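PDB 2VG9: bifunctional endo-1,4-beta-xylanase A from Neocallimastix patriciarum, which hydrolyses internal beta-1,4-xylosidic linkages in xylan, as an endo-acting glycoside hydrolase of family 11 with a beta jelly roll fold. Local coordinates for residues A38-E43 against A207-L212; G30-G35 against A55-D60; R92-G97 against A195-G200; L75-T80 against G170-S175. All blocks are in the same frame, centred on the assembly; numbering follows the deposited sequence.

Interaction 1: residues A38-E43 against A207-L212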
loop_
_atom_site.group_PDB
_atom_site.type_symbol
_atom_site.label_atom_id
_atom_site.label_comp_id
_atom_site.label_asym_id
_atom_site.label_seq_id
_atom_site.Cartn_x
_atom_site.Cartn_y
_atom_site.Cartn_z
ATOM N N ALA A 38 10.653 -0.952 10.996
ATOM C CA ALA A 38 9.731 -0.421 9.960
ATOM C C ALA A 38 8.529 0.316 10.575
ATOM O O ALA A 38 7.654 0.742 9.844
ATOM C CB ALA A 38 9.238 -1.530 9.051
ATOM N N THR A 39 8.494 0.448 11.903
ATOM C CA THR A 39 7.320 1.014 12.596
ATOM C C THR A 39 7.218 2.538 12.336
ATOM O O THR A 39 8.213 3.194 12.005
ATOM C CB THR A 39 7.318 0.695 14.143
ATOM O OG1 THR A 39 8.418 1.347 14.773
ATOM C CG2 THR A 39 7.398 -0.799 14.439
ATOM N N PHE A 40 6.016 3.092 12.486
ATOM C CA PHE A 40 5.762 4.499 12.319
ATOM C C PHE A 40 4.345 4.805 12.785
ATOM O O PHE A 40 3.489 3.914 12.889
ATOM C CB PHE A 40 5.900 4.937 10.843
ATOM C CG PHE A 40 4.844 4.353 9.908
ATOM C CD1 PHE A 40 3.774 5.149 9.451
ATOM C CD2 PHE A 40 4.903 3.025 9.513
ATOM C CE1 PHE A 40 2.807 4.627 8.551
ATOM C CE2 PHE A 40 3.964 2.493 8.611
ATOM C CZ PHE A 40 2.905 3.293 8.128
ATOM N N LYS A 41 4.111 6.089 13.032
ATOM C CA LYS A 41 2.805 6.621 13.345
ATOM C C LYS A 41 2.604 7.770 12.353
ATOM O O LYS A 41 3.565 8.450 11.965
ATOM C CB LYS A 41 2.839 7.159 14.771
ATOM C CG LYS A 41 1.521 7.717 15.318
ATOM C CD LYS A 41 1.756 8.381 16.706
ATOM C CE LYS A 41 0.421 8.670 17.413
ATOM N NZ LYS A 41 0.594 9.079 18.873
ATOM N N ALA A 42 1.370 7.960 11.904
ATOM C CA ALA A 42 1.079 9.011 10.923
ATOM C C ALA A 42 -0.262 9.630 11.258
ATOM O O ALA A 42 -1.129 8.985 11.874
ATOM C CB ALA A 42 1.058 8.460 9.549
ATOM N N GLU A 43 -0.432 10.875 10.835
ATOM C CA GLU A 43 -1.638 11.600 11.099
ATOM C C GLU A 43 -1.834 12.535 9.925
ATOM O O GLU A 43 -0.869 13.042 9.356
ATOM C CB GLU A 43 -1.583 12.328 12.471
ATOM C CG GLU A 43 -0.398 13.301 12.716
ATOM C CD GLU A 43 -0.635 14.721 12.173
ATOM O OE1 GLU A 43 0.359 15.430 11.847
ATOM O OE2 GLU A 43 -1.821 15.139 12.066
ATOM N N ALA A 207 -2.923 6.656 12.026
ATOM C CA ALA A 207 -2.565 5.256 11.939
ATOM C C ALA A 207 -1.326 5.157 12.779
ATOM O O ALA A 207 -0.305 5.790 12.462
ATOM C CB ALA A 207 -2.247 4.843 10.494
ATOM N N ASP A 208 -1.388 4.356 13.836
ATOM C CA ASP A 208 -0.234 4.172 14.663
ATOM C C ASP A 208 0.208 2.724 14.509
ATOM O O ASP A 208 -0.386 1.837 15.106
ATOM C CB ASP A 208 -0.523 4.599 16.110
ATOM C CG ASP A 208 0.682 4.435 17.023
ATOM O OD1 ASP A 208 1.835 4.244 16.549
ATOM O OD2 ASP A 208 0.457 4.473 18.233
ATOM N N VAL A 209 1.241 2.512 13.678
ATOM C CA VAL A 209 1.789 1.160 13.409
ATOM C C VAL A 209 2.903 0.769 14.392
ATOM O O VAL A 209 4.068 1.175 14.247
ATOM C CB VAL A 209 2.228 1.025 11.896
ATOM C CG1 VAL A 209 2.731 -0.402 11.544
ATOM C CG2 VAL A 209 1.069 1.431 10.974
ATOM N N THR A 210 2.549 -0.052 15.384
ATOM C CA THR A 210 3.440 -0.313 16.493
ATOM C C THR A 210 4.220 -1.573 16.254
ATOM O O THR A 210 5.229 -1.794 16.907
ATOM C CB THR A 210 2.679 -0.421 17.813
ATOM O OG1 THR A 210 1.645 -1.417 17.681
ATOM C CG2 THR A 210 2.055 0.922 18.178
ATOM N N LEU A 211 3.760 -2.396 15.311
ATOM C CA LEU A 211 4.503 -3.579 14.886
ATOM C C LEU A 211 4.449 -3.642 13.393
ATOM O O LEU A 211 3.369 -3.586 12.824
ATOM C CB LEU A 211 3.854 -4.859 15.444
ATOM C CG LEU A 211 4.540 -6.220 15.459
ATOM C CD1 LEU A 211 3.593 -7.225 16.219
ATOM C CD2 LEU A 211 4.896 -6.784 14.101
ATOM N N LEU A 212 5.607 -3.772 12.755
ATOM C CA LEU A 212 5.664 -4.006 11.312
ATOM C C LEU A 212 6.915 -4.781 10.984
ATOM O O LEU A 212 8.015 -4.310 11.213
ATOM C CB LEU A 212 5.614 -2.702 10.496
ATOM C CG LEU A 212 5.625 -2.886 8.982
ATOM C CD1 LEU A 212 4.594 -3.899 8.535
ATOM C CD2 LEU A 212 5.396 -1.517 8.284
HETATM O O HOH W 1 10.235 -3.429 12.377
#
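The Phe40 ring lies alongside Val209, with both side chains pointing the same way. Val209 CG2 sits over one face of the ring, toward its rim, 4.2 Å from the centroid in a CH-pi contact. Leu212 CD2 meets the ring edge, 4.3 Å from Phe40 CE2. Phe40 takes the crowded first torsion, with CG between backbone N and carbonyl carbon (chi1 67°). Its strand, 40-43, runs antiparallel to 207-212. Phe40 and Val209 form a hydrogen-bonded pair: Val209 N gives a 2.8 Å bond to Phe40 O, nearly along the C=O axis. Ala42 and Ala207 form the next such pair. On the other face, between these pairs, the extended Lys41 chain crosses Asp208 obliquely, with Lys41 CG 3.7 Å from Asp208 OD1. An alanine in place of Phe40 would lose the ring and with it, probably, part of the packing on Val209 CG2 and Leu212 CD2. One water bridges the segment ends, accepting from Ala38 N and donating to Leu212 O. Val209 and Leu212 also touch Leu196, so this face belongs to the core between the sheets. The contact is apolar toward the core and polar on the Lys41 side, where Lys41 NZ and Asp208 OD2 probably attract without touching.

Interaction 2: residues G30-G35 against A55-D60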
loop_
_atom_site.group_PDB
_atom_site.type_symbol
_atom_site.label_atom_id
_atom_site.label_comp_id
_atom_site.label_asym_id
_atom_site.label_seq_id
_atom_site.Cartn_x
_atom_site.Cartn_y
_atom_site.Cartn_z
ATOM N N GLY A 30 -0.008 16.729 7.143
ATOM C CA GLY A 30 0.152 15.510 7.910
ATOM C C GLY A 30 1.602 15.315 8.303
ATOM O O GLY A 30 2.466 16.136 7.979
ATOM N N SER A 31 1.859 14.225 9.014
ATOM C CA SER A 31 3.184 13.933 9.462
ATOM C C SER A 31 3.339 12.442 9.690
ATOM O O SER A 31 2.353 11.720 9.809
ATOM C CB SER A 31 3.502 14.725 10.726
ATOM O OG SER A 31 2.710 14.313 11.820
ATOM N N MET A 32 4.593 11.996 9.671
ATOM C CA MET A 32 4.954 10.644 10.030
ATOM C C MET A 32 6.026 10.758 11.075
ATOM O O MET A 32 6.953 11.544 10.936
ATOM C CB MET A 32 5.503 9.868 8.821
ATOM C CG MET A 32 6.046 8.463 9.195
ATOM S SD MET A 32 6.831 7.544 7.824
ATOM C CE MET A 32 6.416 8.662 6.541
ATOM N N THR A 33 5.912 9.934 12.103
ATOM C CA THR A 33 6.948 9.820 13.148
ATOM C C THR A 33 7.474 8.413 13.054
ATOM O O THR A 33 6.714 7.468 13.231
ATOM C CB THR A 33 6.343 10.148 14.565
ATOM O OG1 THR A 33 5.841 11.507 14.554
ATOM C CG2 THR A 33 7.359 10.031 15.675
ATOM N N LEU A 34 8.764 8.262 12.767
ATOM C CA LEU A 34 9.407 6.929 12.719
ATOM C C LEU A 34 9.460 6.259 14.078
ATOM O O LEU A 34 9.562 6.941 15.084
ATOM C CB LEU A 34 10.857 7.033 12.209
ATOM C CG LEU A 34 11.128 7.732 10.895
ATOM C CD1 LEU A 34 12.626 7.646 10.550
ATOM C CD2 LEU A 34 10.248 7.166 9.766
ATOM N N GLY A 35 9.389 4.926 14.110
ATOM C CA GLY A 35 9.772 4.149 15.317
ATOM C C GLY A 35 10.901 3.235 14.860
ATOM O O GLY A 35 11.326 3.353 13.712
ATOM N N ALA A 55 1.074 7.757 3.764
ATOM C CA ALA A 55 2.263 7.446 4.599
ATOM C C ALA A 55 2.526 5.942 4.579
ATOM O O ALA A 55 1.629 5.121 4.859
ATOM C CB ALA A 55 2.100 7.947 6.054
ATOM N N ARG A 56 3.750 5.573 4.266
ATOM C CA ARG A 56 4.065 4.161 4.084
ATOM C C ARG A 56 5.512 3.859 4.398
ATOM O O ARG A 56 6.402 4.698 4.199
ATOM C CB ARG A 56 3.759 3.736 2.661
ATOM C CG ARG A 56 4.440 4.555 1.628
ATOM C CD ARG A 56 4.262 3.977 0.211
ATOM N NE ARG A 56 2.937 4.257 -0.331
ATOM C CZ ARG A 56 2.682 4.898 -1.465
ATOM N NH1 ARG A 56 3.660 5.363 -2.239
ATOM N NH2 ARG A 56 1.428 5.070 -1.818
ATOM N N ARG A 57 5.729 2.649 4.878
ATOM C CA ARG A 57 7.063 2.117 5.177
ATOM C C ARG A 57 7.147 0.681 4.708
ATOM O O ARG A 57 6.179 -0.090 4.859
ATOM C CB ARG A 57 7.324 2.162 6.684
ATOM C CG ARG A 57 7.537 3.609 7.207
ATOM C CD ARG A 57 8.396 3.593 8.424
ATOM N NE ARG A 57 9.799 3.411 8.063
ATOM C CZ ARG A 57 10.796 3.351 8.941
ATOM N NH1 ARG A 57 10.544 3.440 10.250
ATOM N NH2 ARG A 57 12.047 3.203 8.509
ATOM N N GLY A 58 8.294 0.287 4.155
ATOM C CA GLY A 58 8.394 -1.086 3.627
ATOM C C GLY A 58 9.788 -1.542 3.275
ATOM O O GLY A 58 10.769 -0.857 3.547
ATOM N N LEU A 59 9.851 -2.705 2.627
ATOM C CA LEU A 59 11.098 -3.361 2.311
ATOM C C LEU A 59 11.243 -3.266 0.803
ATOM O O LEU A 59 10.349 -3.724 0.081
ATOM C CB LEU A 59 11.076 -4.841 2.781
ATOM C CG LEU A 59 12.406 -5.590 2.626
ATOM C CD1 LEU A 59 13.518 -4.860 3.389
ATOM C CD2 LEU A 59 12.279 -7.038 3.140
ATOM N N ASP A 60 12.332 -2.638 0.332
ATOM C CA ASP A 60 12.617 -2.575 -1.130
ATOM C C ASP A 60 13.216 -3.886 -1.556
ATOM O O ASP A 60 14.065 -4.452 -0.842
ATOM C CB ASP A 60 13.568 -1.416 -1.508
ATOM C CG ASP A 60 14.135 -1.537 -2.991
ATOM O OD1 ASP A 60 13.412 -1.321 -4.014
ATOM O OD2 ASP A 60 15.353 -1.817 -3.126
HETATM O O HOH W 2 13.017 3.095 11.800
#
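This contact spans the two sheets of the jelly roll: strand 30-34 belongs to one and strand 55-60 to the other. The segment axes come no closer than 8.5 Å and run at 26° to each other, so no backbone pairing is made; side chains, a carbonyl and a water bridge the gap. Met32 points toward the other strand with CG anti to the backbone N (chi1 174°). Met32 SD lies 4.0 Å from Arg57 CG, the two chains crossing obliquely. The chain bends at its last torsion, and Met32 CE ends 4.4 Å from Ala55 CB. Arg57 crosses Leu34 at about a right angle. Leu34 CD2 rests over one face of the guanidinium, toward its rim, 3.9 Å from Arg57 CZ. Gly35 O lies at the edge of the same group, in its plane. A water there links the two segments: it accepts from Arg57 NH1 at 2.9 Å and lies 2.6 Å from Gly35 O, to which it can donate. In this face-to-face sandwich of sheets, the buried Arg57 finds several acceptors. Arg57 NE binds Ser20 O, NH2 binds Phe19 O and NH1 binds Thr39 O. These bonds, with the water, engage all three guanidinium nitrogens and would fix the rotation of the group. The bend at its third torsion turns it toward them. Tyr21 and Phe40 pack against both Met32 and Arg57.

Interaction 3: residues R92-G97 against A195-G200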
loop_
_atom_site.group_PDB
_atom_site.type_symbol
_atom_site.label_atom_id
_atom_site.label_comp_id
_atom_site.label_asym_id
_atom_site.label_seq_id
_atom_site.Cartn_x
_atom_site.Cartn_y
_atom_site.Cartn_z
ATOM N N ARG A 92 -7.617 4.015 3.671
ATOM C CA ARG A 92 -7.365 2.600 3.729
ATOM C C ARG A 92 -6.043 2.327 4.420
ATOM O O ARG A 92 -5.115 3.162 4.404
ATOM C CB ARG A 92 -7.321 2.027 2.318
ATOM C CG ARG A 92 -6.078 2.435 1.523
ATOM C CD ARG A 92 -6.180 1.919 0.090
ATOM N NE ARG A 92 -7.137 2.743 -0.630
ATOM C CZ ARG A 92 -7.255 2.818 -1.954
ATOM N NH1 ARG A 92 -6.482 2.097 -2.765
ATOM N NH2 ARG A 92 -8.173 3.617 -2.465
ATOM N N LEU A 93 -5.968 1.146 5.021
ATOM C CA LEU A 93 -4.717 0.588 5.534
ATOM C C LEU A 93 -4.459 -0.708 4.745
ATOM O O LEU A 93 -5.289 -1.647 4.756
ATOM C CB LEU A 93 -4.866 0.275 7.023
ATOM C CG LEU A 93 -3.689 -0.300 7.817
ATOM C CD1 LEU A 93 -2.559 0.694 7.866
ATOM C CD2 LEU A 93 -4.184 -0.692 9.247
ATOM N N CYS A 94 -3.316 -0.752 4.062
ATOM C CA CYS A 94 -3.057 -1.830 3.122
ATOM C C CYS A 94 -1.583 -2.174 2.964
ATOM O O CYS A 94 -0.712 -1.345 3.198
ATOM C CB CYS A 94 -3.664 -1.485 1.741
ATOM S SG CYS A 94 -2.947 -0.018 0.955
ATOM N N VAL A 95 -1.304 -3.401 2.541
ATOM C CA VAL A 95 0.024 -3.728 2.009
ATOM C C VAL A 95 0.050 -3.104 0.623
ATOM O O VAL A 95 -0.988 -3.078 -0.082
ATOM C CB VAL A 95 0.258 -5.246 1.843
ATOM C CG1 VAL A 95 1.690 -5.573 1.400
ATOM C CG2 VAL A 95 -0.109 -6.029 3.101
ATOM N N TYR A 96 1.223 -2.600 0.227
ATOM C CA TYR A 96 1.344 -1.818 -0.993
ATOM C C TYR A 96 2.692 -2.017 -1.704
ATOM O O TYR A 96 3.694 -2.248 -1.053
ATOM C CB TYR A 96 1.190 -0.344 -0.630
ATOM C CG TYR A 96 1.420 0.613 -1.771
ATOM C CD1 TYR A 96 0.359 1.025 -2.595
ATOM C CD2 TYR A 96 2.681 1.133 -2.016
ATOM C CE1 TYR A 96 0.564 1.921 -3.632
ATOM C CE2 TYR A 96 2.911 2.027 -3.078
ATOM C CZ TYR A 96 1.858 2.413 -3.880
ATOM O OH TYR A 96 2.087 3.313 -4.922
ATOM N N GLY A 97 2.702 -1.922 -3.032
ATOM C CA GLY A 97 3.966 -1.948 -3.752
ATOM C C GLY A 97 3.729 -1.953 -5.247
ATOM O O GLY A 97 2.599 -1.688 -5.704
ATOM N N ALA A 195 5.206 -2.899 1.210
ATOM C CA ALA A 195 5.078 -1.855 2.195
ATOM C C ALA A 195 3.748 -1.941 2.881
ATOM O O ALA A 195 2.811 -2.499 2.329
ATOM C CB ALA A 195 5.250 -0.452 1.521
ATOM N N LEU A 196 3.673 -1.392 4.092
ATOM C CA LEU A 196 2.392 -1.102 4.726
ATOM C C LEU A 196 2.066 0.394 4.585
ATOM O O LEU A 196 2.891 1.246 4.886
ATOM C CB LEU A 196 2.386 -1.535 6.178
ATOM C CG LEU A 196 0.982 -1.481 6.762
ATOM C CD1 LEU A 196 0.169 -2.703 6.259
ATOM C CD2 LEU A 196 1.098 -1.389 8.310
ATOM N N ASN A 197 0.848 0.686 4.143
ATOM C CA ASN A 197 0.483 1.999 3.618
ATOM C C ASN A 197 -0.828 2.499 4.238
ATOM O O ASN A 197 -1.795 1.769 4.279
ATOM C CB ASN A 197 0.340 1.853 2.080
ATOM C CG ASN A 197 -0.221 3.108 1.394
ATOM O OD1 ASN A 197 0.357 4.167 1.460
ATOM N ND2 ASN A 197 -1.334 2.952 0.678
ATOM N N ALA A 198 -0.823 3.720 4.750
ATOM C CA ALA A 198 -2.015 4.420 5.213
ATOM C C ALA A 198 -2.255 5.524 4.211
ATOM O O ALA A 198 -1.378 6.377 4.021
ATOM C CB ALA A 198 -1.784 5.017 6.634
ATOM N N GLU A 199 -3.393 5.508 3.516
ATOM C CA GLU A 199 -3.719 6.649 2.643
ATOM C C GLU A 199 -5.131 7.188 2.885
ATOM O O GLU A 199 -6.016 6.442 3.346
ATOM C CB GLU A 199 -3.461 6.352 1.155
ATOM C CG GLU A 199 -4.176 5.114 0.596
ATOM C CD GLU A 199 -3.701 4.733 -0.821
ATOM O OE1 GLU A 199 -4.519 4.760 -1.764
ATOM O OE2 GLU A 199 -2.508 4.455 -1.016
ATOM N N GLY A 200 -5.328 8.467 2.548
ATOM C CA GLY A 200 -6.576 9.161 2.777
ATOM C C GLY A 200 -6.908 10.122 1.645
ATOM O O GLY A 200 -6.033 10.869 1.178
#
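Arg92 and Glu199 both place CG between the backbone N and the carbonyl carbon (chi1 71° and 56°), so their chains rise side by side from a hydrogen-bonded pair. Arg92 CG and Glu199 CG are 3.4 Å apart. The Arg92 chain then bends at its third torsion and turns a face of the guanidinium to Glu199 OE1. Glu199 OE1 lies over the centre of that face, 3.5 Å from Arg92 NH1. This salt bridge rests on charge alone, since no N-H points at the oxygen. The other carboxylate oxygen, Glu199 OE2, accepts a 2.6 Å bond from Asn197 ND2, which meets it from above the carboxylate plane. Asn197 stands with CG anti to its backbone N. Asn197 ND2 also donates to Cys94 SG at 3.4 Å, nearly straight at 170°, with the sulphur close to the amide plane. Arg56 NE binds the remaining amide atom, Asn197 OD1. Asn197 N gives Cys94 O a 2.7 Å bond, nearly along the C=O axis. Tyr96 CB packs 3.6 Å from Asn197 CB, and Tyr96 OH binds Glu111. On the opposite face, Leu93 CD1 meets Leu196 CD2 at 4.2 Å, and Leu196 also touches Val209 and Leu212 of the other sheet. Such an antiparallel pair, polar on one face and apolar on the other, is consistent with the inner sheet of a GH11 jelly roll, whose concave face forms the xylan-binding cleft.

Interaction 4: residues L75-T80 against G170-S175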
loop_
_atom_site.group_PDB
_atom_site.type_symbol
_atom_site.label_atom_id
_atom_site.label_comp_id
_atom_site.label_asym_id
_atom_site.label_seq_id
_atom_site.Cartn_x
_atom_site.Cartn_y
_atom_site.Cartn_z
ATOM N N LEU A 75 4.386 -10.621 5.998
ATOM C CA LEU A 75 4.260 -9.289 6.610
ATOM C C LEU A 75 3.403 -9.436 7.858
ATOM O O LEU A 75 2.279 -9.947 7.783
ATOM C CB LEU A 75 3.675 -8.229 5.637
ATOM C CG LEU A 75 3.552 -6.745 6.123
ATOM C CD1 LEU A 75 3.659 -5.758 4.963
ATOM C CD2 LEU A 75 2.226 -6.477 6.854
ATOM N N ASP A 76 3.941 -8.973 8.990
ATOM C CA ASP A 76 3.233 -9.019 10.258
ATOM C C ASP A 76 3.118 -7.590 10.709
ATOM O O ASP A 76 4.083 -6.848 10.607
ATOM C CB ASP A 76 4.023 -9.820 11.290
ATOM C CG ASP A 76 4.165 -11.268 10.917
ATOM O OD1 ASP A 76 3.154 -11.918 10.716
ATOM O OD2 ASP A 76 5.304 -11.770 10.822
ATOM N N TYR A 77 1.947 -7.196 11.180
ATOM C CA TYR A 77 1.705 -5.811 11.561
ATOM C C TYR A 77 0.732 -5.743 12.750
ATOM O O TYR A 77 -0.075 -6.656 12.976
ATOM C CB TYR A 77 1.192 -4.993 10.341
ATOM C CG TYR A 77 -0.261 -5.285 9.969
ATOM C CD1 TYR A 77 -1.280 -4.364 10.271
ATOM C CD2 TYR A 77 -0.607 -6.480 9.334
ATOM C CE1 TYR A 77 -2.654 -4.651 9.949
ATOM C CE2 TYR A 77 -1.951 -6.786 9.005
ATOM C CZ TYR A 77 -2.960 -5.867 9.325
ATOM O OH TYR A 77 -4.227 -6.190 9.000
ATOM N N ALA A 78 0.846 -4.680 13.541
ATOM C CA ALA A 78 -0.201 -4.312 14.517
ATOM C C ALA A 78 -0.288 -2.783 14.533
ATOM O O ALA A 78 0.749 -2.107 14.629
ATOM C CB ALA A 78 0.113 -4.858 15.932
ATOM N N ALA A 79 -1.522 -2.277 14.436
ATOM C CA ALA A 79 -1.830 -0.849 14.315
ATOM C C ALA A 79 -3.146 -0.481 15.018
ATOM O O ALA A 79 -4.012 -1.323 15.215
ATOM C CB ALA A 79 -1.917 -0.436 12.836
ATOM N N THR A 80 -3.271 0.793 15.382
ATOM C CA THR A 80 -4.577 1.427 15.581
ATOM C C THR A 80 -4.728 2.374 14.392
ATOM O O THR A 80 -3.753 2.941 13.906
ATOM C CB THR A 80 -4.693 2.191 16.931
ATOM O OG1 THR A 80 -3.614 3.106 17.038
ATOM C CG2 THR A 80 -4.597 1.228 18.111
ATOM N N GLY A 170 -2.244 -8.442 12.279
ATOM C CA GLY A 170 -2.210 -9.843 11.950
ATOM C C GLY A 170 -1.082 -10.226 11.024
ATOM O O GLY A 170 -0.213 -9.420 10.756
ATOM N N HIS A 171 -1.106 -11.474 10.562
ATOM C CA HIS A 171 -0.116 -11.994 9.629
ATOM C C HIS A 171 -0.669 -12.000 8.206
ATOM O O HIS A 171 -1.816 -12.397 7.996
ATOM C CB HIS A 171 0.223 -13.430 9.993
ATOM C CG HIS A 171 1.140 -14.069 9.001
ATOM N ND1 HIS A 171 0.676 -14.813 7.936
ATOM C CD2 HIS A 171 2.484 -13.989 8.856
ATOM C CE1 HIS A 171 1.706 -15.209 7.203
ATOM N NE2 HIS A 171 2.808 -14.714 7.734
ATOM N N ILE A 172 0.128 -11.531 7.250
ATOM C CA ILE A 172 -0.217 -11.640 5.831
ATOM C C ILE A 172 0.882 -12.415 5.096
ATOM O O ILE A 172 2.063 -12.034 5.113
ATOM C CB ILE A 172 -0.397 -10.244 5.164
ATOM C CG1 ILE A 172 -1.492 -9.421 5.910
ATOM C CG2 ILE A 172 -0.617 -10.370 3.599
ATOM C CD1 ILE A 172 -1.522 -7.963 5.544
ATOM N N THR A 173 0.473 -13.508 4.460
ATOM C CA THR A 173 1.328 -14.215 3.523
ATOM C C THR A 173 1.233 -13.531 2.165
ATOM O O THR A 173 0.487 -13.958 1.263
ATOM C CB THR A 173 0.993 -15.718 3.436
ATOM O OG1 THR A 173 0.757 -16.223 4.762
ATOM C CG2 THR A 173 2.137 -16.498 2.716
ATOM N N VAL A 174 2.013 -12.460 2.037
ATOM C CA VAL A 174 2.039 -11.623 0.851
ATOM C C VAL A 174 2.262 -12.489 -0.416
ATOM O O VAL A 174 1.597 -12.288 -1.442
ATOM C CB VAL A 174 3.140 -10.526 0.989
ATOM C CG1 VAL A 174 3.317 -9.752 -0.305
ATOM C CG2 VAL A 174 2.791 -9.543 2.168
ATOM N N SER A 175 3.151 -13.483 -0.331
ATOM C CA SER A 175 3.424 -14.354 -1.486
ATOM C C SER A 175 2.198 -15.168 -1.944
ATOM O O SER A 175 2.125 -15.546 -3.109
ATOM C CB SER A 175 4.616 -15.298 -1.178
ATOM O OG SER A 175 4.523 -15.869 0.129
#
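Tyr77 turns one ring face to the backbone of Gly170. Gly170 N stands 3.7 Å above the ring plane, toward the rim, and Gly170 O is 3.3 Å from Tyr77 CD2. The Tyr77 CG lies between the backbone N and the carbonyl carbon (chi1 75°), a crowded position that swings the ring across the neighbouring strand. There Ile172 CD1 approaches Tyr77 CE2 at 3.7 Å. Leu75, on the same side of the sheet as Tyr77, packs its CB against Val174 CG2 at 3.8 Å. The backbone sets these positions. Tyr77 and Gly170 pair through two hydrogen bonds, with Gly170 N to Tyr77 O at 2.9 Å. Leu75 and Ile172 form the second such pair, in which Ile172 N reaches Leu75 O at 2.7 Å, nearly along the C=O axis. Further out, Tyr77 OH is hydrogen-bonded to Glu116 OE1. A leucine in place of Tyr77 would lose the ring over Gly170 and the hydroxyl that binds Glu116, and is likely to loosen the packing on Ile172. Just after the pairing ends, Thr173 centres an inverse gamma turn into helix 174-182, which delivers Val174 to Leu75. Strand 169-173 is an outermost strand of its sheet. Strand 73-86 separates it from strand 203-216, and Leu75 and Ile172 face Val95 of strand 89-100 in the other sheet.

Overall arrangement
The four contacts lie within and between the two sheets of one jelly-roll domain. Interactions 1 and 4 lie in the six-stranded antiparallel sheet, their centres about 12 Å apart, and strands 203-216 and 73-86 are neighbours there. Interaction 3 lies in the other sheet, its centre about 3 Å from the chain centre. Interaction 2 crosses from one sheet to the other; its strand 52-60 pairs with strand 190-200 of interaction 3. Along the chain, interactions 1 and 2 cross, as do 3 and 4, and interaction 2 closes before 3 and 4 open. Leu196 packs on Val209 and Leu212 of interaction 1, and Val95 on Ile172 of interaction 4, so the sheets share one core.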